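Side-chain contacts in peptidyl-prolyl cis-trans isomerase (Hirschia baltica, PDB 5EX2), which probably catalyses the cis-trans isomerisation of peptide bonds preceding proline: residues I37-E42 against N46-I51; V54-L59 against V219-P224. All coordinates share one frame; numbering follows the deposited sequence.

From the N terminus, the chain runs along barrel strand 33-39, turns at A40-E42 and enters helix 45-57. Interaction 1 closes this short connection, with three residues between its segments, by laying the start of the helix on the end of the strand. Interaction 2 opens further along the same helix, whose last turn reaches 160 residues ahead to the loop after barrel strand 212-218. The two contacts therefore follow in series, neither enclosing nor crossing the other, with centres about 14 Å apart. Interaction 1 is buried and apolar, whereas interaction 2 is a charged surface contact; together they tie the start of one helix to a barrel strand and its end to the loop leaving another.

Interaction 1. Residues I37-E42 against N46-I51; sequences IELAPE and NHVAQI
A chi1 of 163° at V48 turns CG1 away from the backbone N and places CG2 beside it, and the two methyls face the chain at different points, CG1 on the L39 side chain and CG2 on the backbone at A40. L39, whose CG lies anti to its carbonyl carbon (chi1 -55°), brings its isobutyl group up to the helix. This is the packing of helix 45-57 onto strand 33-39 of the eight-stranded antiparallel cyclophilin barrel, directly after the turn that joins them. V48 CG1 lies 3.8 Å from L39 CD1 and nearly as close to its CB, and the two side chains meet at a slant. The other methyl, V48 CG2, sits where the strand ends, 3.7 Å from A40 C. P41 borders this patch through CG, 4.3 Å from V48 CG1.

One turn further along the helix, I51 adds a smaller apolar touch. Its CB starts toward the strand, but the CG1-CD1 arm leads away, leaving the CG2 branch to make the contact. W188 of the neighbouring strand 187-191 touches both L39 and I51, and V26 of strand 25-30 also packs on L39, so the leucine is where the helix and the two adjoining strands meet. The two methyls of L39 thus divide their work: CD1 faces V48, and CD2 meets I51 CG2 at 4.2 Å.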
loop_
_atom_site.group_PDB
_atom_site.type_symbol
_atom_site.label_atom_id
_atom_site.label_comp_id
_atom_site.label_asym_id
_atom_site.label_seq_id
_atom_site.Cartn_x
_atom_site.Cartn_y
_atom_site.Cartn_z
ATOM N N ILE A 37 4.192 5.993 -2.107
ATOM C CA ILE A 37 3.105 5.029 -1.999
ATOM C C ILE A 37 2.638 4.625 -3.392
ATOM O O ILE A 37 2.354 5.490 -4.230
ATOM C CB ILE A 37 1.925 5.618 -1.214
ATOM C CG1 ILE A 37 2.361 5.905 0.218
ATOM C CG2 ILE A 37 0.728 4.658 -1.231
ATOM C CD1 ILE A 37 1.392 6.762 0.999
ATOM N N GLU A 38 2.562 3.324 -3.647
ATOM C CA GLU A 38 1.907 2.831 -4.851
ATOM C C GLU A 38 0.448 2.528 -4.537
ATOM O O GLU A 38 0.133 1.767 -3.627
ATOM C CB GLU A 38 2.586 1.581 -5.447
ATOM C CG GLU A 38 1.988 1.263 -6.814
ATOM C CD GLU A 38 2.535 0.025 -7.496
ATOM O OE1 GLU A 38 3.330 -0.721 -6.896
ATOM O OE2 GLU A 38 2.136 -0.188 -8.660
ATOM N N LEU A 39 -0.433 3.116 -5.330
ATOM C CA LEU A 39 -1.858 2.856 -5.254
ATOM C C LEU A 39 -2.189 1.511 -5.888
ATOM O O LEU A 39 -1.540 1.089 -6.853
ATOM C CB LEU A 39 -2.633 3.943 -5.976
ATOM C CG LEU A 39 -2.322 5.351 -5.503
ATOM C CD1 LEU A 39 -3.008 6.385 -6.394
ATOM C CD2 LEU A 39 -2.730 5.513 -4.037
ATOM N N ALA A 40 -3.225 0.853 -5.374
ATOM C CA ALA A 40 -3.634 -0.465 -5.835
ATOM C C ALA A 40 -5.071 -0.450 -6.361
ATOM O O ALA A 40 -6.000 -0.843 -5.644
ATOM C CB ALA A 40 -3.504 -1.463 -4.705
ATOM N N PRO A 41 -5.266 -0.009 -7.610
ATOM C CA PRO A 41 -6.632 0.178 -8.111
ATOM C C PRO A 41 -7.430 -1.112 -8.216
ATOM O O PRO A 41 -8.656 -1.075 -8.112
ATOM C CB PRO A 41 -6.435 0.774 -9.508
ATOM C CG PRO A 41 -5.033 1.180 -9.609
ATOM C CD PRO A 41 -4.244 0.509 -8.539
ATOM N N GLU A 42 -6.759 -2.239 -8.404
ATOM C CA GLU A 42 -7.466 -3.496 -8.548
ATOM C C GLU A 42 -7.975 -3.989 -7.184
ATOM O O GLU A 42 -8.885 -4.814 -7.119
ATOM C CB GLU A 42 -6.545 -4.527 -9.213
ATOM C CG GLU A 42 -6.115 -4.089 -10.622
ATOM C CD GLU A 42 -5.228 -5.095 -11.338
ATOM O OE1 GLU A 42 -3.996 -5.053 -11.125
ATOM O OE2 GLU A 42 -5.753 -5.908 -12.128
ATOM N N ASN A 46 -12.310 2.558 -5.692
ATOM C CA ASN A 46 -12.910 3.832 -5.306
ATOM C C ASN A 46 -12.046 4.576 -4.303
ATOM O O ASN A 46 -12.001 5.801 -4.296
ATOM C CB ASN A 46 -14.313 3.613 -4.752
ATOM C CG ASN A 46 -15.266 3.123 -5.810
ATOM O OD1 ASN A 46 -15.224 3.575 -6.955
ATOM N ND2 ASN A 46 -16.132 2.191 -5.444
ATOM N N HIS A 47 -11.340 3.856 -3.444
ATOM C CA HIS A 47 -10.415 4.533 -2.539
ATOM C C HIS A 47 -9.240 5.128 -3.284
ATOM O O HIS A 47 -8.812 6.232 -2.976
ATOM C CB HIS A 47 -9.927 3.580 -1.456
ATOM C CG HIS A 47 -10.887 3.444 -0.317
ATOM N ND1 HIS A 47 -12.039 2.699 -0.413
ATOM C CD2 HIS A 47 -10.893 3.995 0.919
ATOM C CE1 HIS A 47 -12.711 2.782 0.725
ATOM N NE2 HIS A 47 -12.037 3.562 1.549
ATOM N N VAL A 48 -8.728 4.418 -4.278
ATOM C CA VAL A 48 -7.629 4.957 -5.070
ATOM C C VAL A 48 -8.057 6.238 -5.784
ATOM O O VAL A 48 -7.304 7.221 -5.815
ATOM C CB VAL A 48 -7.116 3.895 -6.069
ATOM C CG1 VAL A 48 -6.262 4.500 -7.185
ATOM C CG2 VAL A 48 -6.351 2.828 -5.309
ATOM N N ALA A 49 -9.268 6.256 -6.328
ATOM C CA ALA A 49 -9.771 7.469 -6.960
ATOM C C ALA A 49 -9.899 8.582 -5.917
ATOM O O ALA A 49 -9.582 9.742 -6.177
ATOM C CB ALA A 49 -11.100 7.220 -7.640
ATOM N N GLN A 50 -10.380 8.233 -4.732
ATOM C CA GLN A 50 -10.507 9.210 -3.648
ATOM C C GLN A 50 -9.168 9.818 -3.275
ATOM O O GLN A 50 -9.049 11.035 -3.110
ATOM C CB GLN A 50 -11.142 8.551 -2.432
ATOM C CG GLN A 50 -11.349 9.460 -1.223
ATOM C CD GLN A 50 -12.614 10.294 -1.297
ATOM O OE1 GLN A 50 -13.307 10.321 -2.312
ATOM N NE2 GLN A 50 -12.935 10.962 -0.194
ATOM N N ILE A 51 -8.141 8.992 -3.133
ATOM C CA ILE A 51 -6.833 9.506 -2.735
ATOM C C ILE A 51 -6.287 10.446 -3.805
ATOM O O ILE A 51 -5.807 11.520 -3.485
ATOM C CB ILE A 51 -5.840 8.368 -2.454
ATOM C CG1 ILE A 51 -6.306 7.545 -1.230
ATOM C CG2 ILE A 51 -4.433 8.902 -2.255
ATOM C CD1 ILE A 51 -6.481 8.324 0.079
#

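Interaction 2. Residues V54-L59 against V219-P224; sequences VVRTGL and VSDLAP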
loop_
_atom_site.group_PDB
_atom_site.type_symbol
_atom_site.label_atom_id
_atom_site.label_comp_id
_atom_site.label_asym_id
_atom_site.label_seq_id
_atom_site.Cartn_x
_atom_site.Cartn_y
_atom_site.Cartn_z
ATOM N N VAL A 54 -8.178 13.741 -3.391
ATOM C CA VAL A 54 -7.813 14.541 -2.220
ATOM C C VAL A 54 -6.402 15.125 -2.379
ATOM O O VAL A 54 -6.166 16.296 -2.094
ATOM C CB VAL A 54 -7.933 13.707 -0.923
ATOM C CG1 VAL A 54 -7.502 14.515 0.288
ATOM C CG2 VAL A 54 -9.365 13.238 -0.737
ATOM N N VAL A 55 -5.470 14.327 -2.875
ATOM C CA VAL A 55 -4.120 14.814 -3.106
ATOM C C VAL A 55 -4.173 16.055 -3.989
ATOM O O VAL A 55 -3.554 17.076 -3.681
ATOM C CB VAL A 55 -3.219 13.713 -3.750
ATOM C CG1 VAL A 55 -1.912 14.304 -4.272
ATOM C CG2 VAL A 55 -2.924 12.620 -2.750
ATOM N N ARG A 56 -4.958 15.986 -5.059
ATOM C CA ARG A 56 -4.989 17.053 -6.052
ATOM C C ARG A 56 -5.708 18.312 -5.575
ATOM O O ARG A 56 -5.595 19.342 -6.206
ATOM C CB ARG A 56 -5.606 16.522 -7.353
ATOM C CG ARG A 56 -4.604 15.700 -8.110
ATOM C CD ARG A 56 -5.254 14.853 -9.146
ATOM N NE ARG A 56 -4.229 14.197 -9.936
ATOM C CZ ARG A 56 -4.408 13.087 -10.636
ATOM N NH1 ARG A 56 -5.582 12.465 -10.632
ATOM N NH2 ARG A 56 -3.396 12.593 -11.330
ATOM N N THR A 57 -6.416 18.240 -4.451
ATOM C CA THR A 57 -6.955 19.462 -3.840
ATOM C C THR A 57 -5.894 20.275 -3.107
ATOM O O THR A 57 -6.127 21.443 -2.777
ATOM C CB THR A 57 -8.063 19.187 -2.803
ATOM O OG1 THR A 57 -7.491 18.547 -1.653
ATOM C CG2 THR A 57 -9.187 18.366 -3.389
ATOM N N GLY A 58 -4.761 19.642 -2.812
ATOM C CA GLY A 58 -3.738 20.254 -1.990
ATOM C C GLY A 58 -4.019 20.185 -0.500
ATOM O O GLY A 58 -3.176 20.577 0.317
ATOM N N LEU A 59 -5.180 19.662 -0.121
ATOM C CA LEU A 59 -5.622 19.780 1.262
ATOM C C LEU A 59 -4.916 18.872 2.260
ATOM O O LEU A 59 -5.026 19.078 3.464
ATOM C CB LEU A 59 -7.126 19.534 1.339
ATOM C CG LEU A 59 -7.962 20.637 0.694
ATOM C CD1 LEU A 59 -9.420 20.235 0.636
ATOM C CD2 LEU A 59 -7.791 21.991 1.413
ATOM N N VAL A 219 2.631 11.613 -8.917
ATOM C CA VAL A 219 3.782 11.718 -9.793
ATOM C C VAL A 219 3.350 12.039 -11.231
ATOM O O VAL A 219 4.084 12.707 -11.954
ATOM C CB VAL A 219 4.633 10.425 -9.718
ATOM C CG1 VAL A 219 5.713 10.390 -10.751
ATOM C CG2 VAL A 219 5.272 10.340 -8.347
ATOM N N SER A 220 2.172 11.576 -11.650
ATOM C CA SER A 220 1.653 11.882 -12.979
ATOM C C SER A 220 1.439 13.382 -13.196
ATOM O O SER A 220 1.390 13.845 -14.333
ATOM C CB SER A 220 0.341 11.142 -13.185
ATOM O OG SER A 220 -0.499 11.399 -12.089
ATOM N N ASP A 221 1.307 14.131 -12.106
ATOM C CA ASP A 221 1.054 15.563 -12.201
ATOM C C ASP A 221 2.331 16.370 -12.317
ATOM O O ASP A 221 2.289 17.578 -12.567
ATOM C CB ASP A 221 0.257 16.038 -10.996
ATOM C CG ASP A 221 -1.135 15.450 -10.956
ATOM O OD1 ASP A 221 -1.653 15.039 -12.016
ATOM O OD2 ASP A 221 -1.719 15.395 -9.861
ATOM N N LEU A 222 3.466 15.705 -12.150
ATOM C CA LEU A 222 4.754 16.355 -12.341
ATOM C C LEU A 222 5.121 16.370 -13.806
ATOM O O LEU A 222 4.669 15.511 -14.575
ATOM C CB LEU A 222 5.830 15.623 -11.550
ATOM C CG LEU A 222 5.645 15.555 -10.035
ATOM C CD1 LEU A 222 6.704 14.648 -9.435
ATOM C CD2 LEU A 222 5.710 16.945 -9.430
ATOM N N ALA A 223 5.952 17.338 -14.183
ATOM C CA ALA A 223 6.529 17.354 -15.521
ATOM C C ALA A 223 7.353 16.082 -15.696
ATOM O O ALA A 223 7.998 15.631 -14.756
ATOM C CB ALA A 223 7.392 18.584 -15.728
ATOM N N PRO A 224 7.355 15.511 -16.910
ATOM C CA PRO A 224 8.088 14.262 -17.125
ATOM C C PRO A 224 9.506 14.246 -16.544
ATOM O O PRO A 224 9.866 13.262 -15.906
ATOM C CB PRO A 224 8.117 14.148 -18.652
ATOM C CG PRO A 224 6.844 14.771 -19.074
ATOM C CD PRO A 224 6.618 15.921 -18.119
#
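D221 OD2 receives the shortest polar bond between the segments, from R56 NE at 2.8 Å, and the N-H points almost straight at it (176°). The oxygen uses its syn lone pair and lies in the guanidinium plane. A second bond runs from R56 NH2 to D221 OD1 at 3.1 Å, more bent and tilted out of both planes. The arginine thus grips the carboxylate side-on, one nitrogen to each oxygen, although the two flat groups are turned 43° apart. Extended from CG to NE, the R56 side chain spans the gap between the end of helix 45-57 and the 3-10 turn that follows barrel strand 212-218.

S220 OG lies 3.2 Å from R56 NH2, and both also have D23 as a partner: D23 OD1 is hydrogen-bonded to S220 OG and forms a second salt bridge with R56 NH2. Next to R56, T57 forms an ST turn, OG1 accepting from L59 N at 3.0 Å and donating to V54 O. The positive charge of R56 is probably balanced by D221 and D23 together, which makes the contact an electrostatic tie at the surface.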